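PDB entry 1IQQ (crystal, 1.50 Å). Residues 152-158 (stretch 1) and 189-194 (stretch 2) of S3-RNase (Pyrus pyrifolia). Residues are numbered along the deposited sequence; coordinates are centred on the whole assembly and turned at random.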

ATOM      1  N   LYS A 152      -1.215   2.382  -9.416  1.00  5.35           N
ATOM      2  CA  LYS A 152      -0.473   1.207  -9.868  1.00  5.77           C
ATOM      3  C   LYS A 152      -1.126   0.018  -9.161  1.00  6.37           C
ATOM      4  O   LYS A 152      -1.285  -0.023  -7.890  1.00  6.26           O
ATOM      5  N   LEU A 153      -1.508  -1.000  -9.961  1.00  6.14           N
ATOM      6  CA  LEU A 153      -2.184  -2.181  -9.419  1.00  6.88           C
ATOM      7  C   LEU A 153      -1.309  -3.430  -9.528  1.00  6.76           C
ATOM      8  O   LEU A 153      -0.546  -3.592 -10.482  1.00  8.40           O
ATOM      9  N   LYS A 154      -1.485  -4.325  -8.557  1.00  6.37           N
ATOM     10  CA  LYS A 154      -0.783  -5.622  -8.538  1.00  6.63           C
ATOM     11  C   LYS A 154      -1.843  -6.687  -8.397  1.00  7.27           C
ATOM     12  O   LYS A 154      -2.747  -6.580  -7.556  1.00  7.15           O
ATOM     13  N   CYS A 155      -1.725  -7.739  -9.216  1.00  7.85           N
ATOM     14  CA  CYS A 155      -2.649  -8.880  -9.164  1.00  4.93           C
ATOM     15  C   CYS A 155      -1.805 -10.181  -9.017  1.00  5.25           C
ATOM     16  O   CYS A 155      -0.579 -10.127  -9.080  1.00  7.82           O
ATOM     17  N   GLN A 156      -2.497 -11.307  -8.798  1.00  6.92           N
ATOM     18  CA  GLN A 156      -1.768 -12.584  -8.777  1.00  8.88           C
ATOM     19  C   GLN A 156      -2.662 -13.623  -9.396  1.00  7.19           C
ATOM     20  O   GLN A 156      -3.898 -13.559  -9.301  1.00  8.39           O
ATOM     21  N   LYS A 157      -2.050 -14.628 -10.049  1.00 11.92           N
ATOM     22  CA  LYS A 157      -2.853 -15.695 -10.642  1.00 13.52           C
ATOM     23  C   LYS A 157      -2.758 -16.972  -9.785  1.00 13.86           C
ATOM     24  O   LYS A 157      -1.676 -17.385  -9.423  1.00 16.84           O
ATOM     25  N   LYS A 158      -3.903 -17.587  -9.547  1.00 19.89           N
ATOM     26  CA  LYS A 158      -3.985 -18.802  -8.734  1.00 23.94           C
ATOM     27  C   LYS A 158      -4.805 -19.733  -9.571  1.00 25.90           C
ATOM     28  O   LYS A 158      -6.023 -19.587  -9.603  1.00 21.70           O
ATOM     29  N   SER A 189       4.441 -10.012 -16.855  1.00  8.74           N
ATOM     30  CA  SER A 189       4.681 -10.291 -15.462  1.00 11.73           C
ATOM     31  C   SER A 189       3.531 -11.004 -14.750  1.00 12.78           C
ATOM     32  O   SER A 189       2.349 -10.764 -15.010  1.00 11.87           O
ATOM     33  N   PRO A 190       3.865 -11.915 -13.850  1.00 14.86           N
ATOM     34  CA  PRO A 190       2.803 -12.591 -13.138  1.00 10.98           C
ATOM     35  C   PRO A 190       2.156 -11.607 -12.110  1.00 13.78           C
ATOM     36  O   PRO A 190       1.132 -11.979 -11.509  1.00 13.85           O
ATOM     37  N   HIS A 191       2.686 -10.379 -11.932  1.00  9.48           N
ATOM     38  CA  HIS A 191       2.089  -9.379 -11.038  1.00  9.12           C
ATOM     39  C   HIS A 191       1.139  -8.439 -11.777  1.00  7.29           C
ATOM     40  O   HIS A 191       0.421  -7.636 -11.202  1.00  8.60           O
ATOM     41  N   TYR A 192       1.085  -8.586 -13.106  1.00  6.73           N
ATOM     42  CA  TYR A 192       0.253  -7.711 -13.935  1.00  6.78           C
ATOM     43  C   TYR A 192      -1.212  -7.979 -13.790  1.00  7.55           C
ATOM     44  O   TYR A 192      -1.666  -9.176 -13.699  1.00 10.62           O
ATOM     45  N   CYS A 193      -2.003  -6.916 -13.792  1.00  5.87           N
ATOM     46  CA  CYS A 193      -3.455  -7.088 -13.756  1.00  7.16           C
ATOM     47  C   CYS A 193      -4.017  -7.034 -15.184  1.00  7.17           C
ATOM     48  O   CYS A 193      -3.865  -6.051 -15.853  1.00  7.89           O
ATOM     49  N   PRO A 194      -4.701  -8.089 -15.621  1.00  5.54           N
ATOM     50  CA  PRO A 194      -5.249  -8.102 -16.978  1.00  5.80           C
ATOM     51  C   PRO A 194      -6.468  -7.218 -17.106  1.00  6.74           C
ATOM     52  O   PRO A 194      -7.063  -6.787 -16.111  1.00  8.60           O
TER

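Stretch 2 is a loop that crosses the strand of residues 152-158 and is bolted to it by a disulfide. It opens with a type I turn from Ser-189 to Tyr-192. Ser-189 does not reach the strand; its t rotamer (chi1 174°) brings OG within 3.0 Å of His-191 N, which donates to it. The backbone bond from Tyr-192 N to Ser-189 O, at 3.2 Å, closes the turn, and the short hydroxyl side chain adds a second tie within it.

Pro-190, whose phi of -73° suits a type I turn, has its CA-to-CB bond sideways to the strand and meets the strand through its carbonyl instead. Water 2 donates to Pro-190 O (2.7 Å) and accepts from Lys-157 N (2.8 Å), bridging a gap where the two backbones do not bond directly.

His-191 makes the direct hydrogen bond between the stretches: Cys-155 N donates to His-191 O over 2.9 Å at a nearly straight 176°. Its CA-to-CB bond, with chi1 m, points sideways. The extended, all-t Lys-154 starts away from the loop, yet its length places NZ over one face of the His-191 ring. A long, flexible side chain suits this place because it can start away from the loop and still reach the ring.

Tyr-192, chi1 t, points away from the strand, leaving its large ring out of the contact; its backbone O lies 3.7 Å from Cys-155 CB.

Cys-193 points in, as does Cys-155, and both are buried m rotamers. Their SG atoms bond at 2.1 Å with chi3 99°, close to the preferred right angle, and the CA atoms are 5.0 Å apart. Leu-153 adds apolar cover, its CB 3.7 Å from Cys-193 SG. Beside the disulfide, water 1 accepts from Cys-193 N (2.8 Å) and donates to Leu-153 O (3.0 Å). The CA-to-CB bond of Pro-194 points sideways and the residue adds little.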

ATOM      1  CB  LYS A 152       1.015   1.319  -9.515  1.00  5.24           C
ATOM      2  CG  LYS A 152       1.779   0.012  -9.864  1.00  7.05           C
ATOM      3  CD  LYS A 152       3.304   0.256  -9.806  1.00 10.23           C
ATOM      4  CE  LYS A 152       4.046  -1.077 -10.116  1.00  9.90           C
ATOM      5  NZ  LYS A 152       5.523  -0.741 -10.096  1.00 14.54           N
ATOM      6  CB  LEU A 153      -3.473  -2.429 -10.180  1.00  6.51           C
ATOM      7  CG  LEU A 153      -4.755  -1.770  -9.669  1.00  9.30           C
ATOM      8  CD1 LEU A 153      -4.570  -0.265  -9.644  1.00 10.25           C
ATOM      9  CD2 LEU A 153      -5.902  -2.130 -10.598  1.00 12.14           C
ATOM     10  CB  LYS A 154       0.139  -5.734  -7.317  1.00  8.23           C
ATOM     11  CG  LYS A 154       0.876  -7.069  -7.349  1.00  9.03           C
ATOM     12  CD  LYS A 154       1.862  -7.168  -6.144  1.00 11.39           C
ATOM     13  CE  LYS A 154       2.887  -8.258  -6.333  1.00 18.04           C
ATOM     14  NZ  LYS A 154       3.970  -8.011  -5.304  1.00 23.80           N
ATOM     15  CB  CYS A 155      -3.434  -8.988 -10.462  1.00  9.03           C
ATOM     16  SG  CYS A 155      -4.767  -7.750 -10.585  1.00  7.66           S
ATOM     17  CB  GLN A 156      -1.418 -13.016  -7.340  1.00  8.41           C
ATOM     18  CG  GLN A 156      -2.615 -13.203  -6.469  1.00  9.96           C
ATOM     19  CD  GLN A 156      -2.234 -13.369  -4.989  1.00 12.84           C
ATOM     20  OE1 GLN A 156      -1.100 -13.191  -4.650  1.00 14.66           O
ATOM     21  NE2 GLN A 156      -3.217 -13.658  -4.137  1.00 13.00           N
ATOM     22  CB  LYS A 157      -2.406 -16.039 -12.057  1.00 17.71           C
ATOM     23  CG  LYS A 157      -3.367 -17.056 -12.715  1.00 20.79           C
ATOM     24  CD  LYS A 157      -3.161 -17.125 -14.222  1.00 30.74           C
ATOM     25  CE  LYS A 157      -3.830 -18.391 -14.771  1.00 30.89           C
ATOM     26  NZ  LYS A 157      -3.425 -18.597 -16.185  1.00 37.82           N
ATOM     27  CB  LYS A 158      -4.784 -18.514  -7.452  1.00 29.38           C
ATOM     28  CG  LYS A 158      -4.348 -17.295  -6.603  1.00 32.39           C
ATOM     29  CD  LYS A 158      -2.990 -17.513  -5.943  1.00 25.96           C
ATOM     30  CE  LYS A 158      -2.939 -18.897  -5.256  1.00 31.95           C
ATOM     31  NZ  LYS A 158      -1.783 -19.120  -4.319  1.00 34.17           N
ATOM     32  CB  SER A 189       4.926  -9.005 -14.755  1.00 10.73           C
ATOM     33  OG  SER A 189       5.016  -9.267 -13.361  1.00 16.02           O
ATOM     34  CB  PRO A 190       3.545 -13.782 -12.488  1.00 16.17           C
ATOM     35  CG  PRO A 190       4.900 -13.292 -12.350  1.00 16.47           C
ATOM     36  CD  PRO A 190       5.171 -12.587 -13.654  1.00 15.53           C
ATOM     37  CB  HIS A 191       3.162  -8.552 -10.410  1.00 12.90           C
ATOM     38  CG  HIS A 191       4.127  -9.402  -9.661  1.00 15.32           C
ATOM     39  ND1 HIS A 191       5.500  -9.320  -9.817  1.00 23.33           N
ATOM     40  CD2 HIS A 191       3.896 -10.446  -8.841  1.00 13.25           C
ATOM     41  CE1 HIS A 191       6.074 -10.286  -9.114  1.00 20.90           C
ATOM     42  NE2 HIS A 191       5.121 -10.987  -8.517  1.00 22.78           N
ATOM     43  CB  TYR A 192       0.675  -7.912 -15.418  1.00  7.43           C
ATOM     44  CG  TYR A 192      -0.288  -7.379 -16.486  1.00  6.66           C
ATOM     45  CD1 TYR A 192      -0.210  -6.035 -16.915  1.00  7.33           C
ATOM     46  CD2 TYR A 192      -1.163  -8.231 -17.106  1.00  8.56           C
ATOM     47  CE1 TYR A 192      -1.035  -5.602 -17.995  1.00  7.13           C
ATOM     48  CE2 TYR A 192      -1.976  -7.815 -18.176  1.00  7.58           C
ATOM     49  CZ  TYR A 192      -1.886  -6.498 -18.583  1.00  6.63           C
ATOM     50  OH  TYR A 192      -2.722  -6.107 -19.598  1.00 10.90           O
ATOM     51  CB  CYS A 193      -4.138  -5.947 -12.960  1.00  6.39           C
ATOM     52  SG  CYS A 193      -3.842  -6.010 -11.165  1.00  7.28           S
ATOM     53  CB  PRO A 194      -5.583  -9.562 -17.172  1.00  8.98           C
ATOM     54  CG  PRO A 194      -6.063 -10.066 -15.669  1.00  9.17           C
ATOM     55  CD  PRO A 194      -5.067  -9.292 -14.813  1.00  7.94           C
TER
HETATM   56  O   HOH W   1      -0.858  -4.428 -13.351  1.00 11.00           O
HETATM   57  O   HOH W   2       0.743 -14.461 -10.400  1.00 14.54           O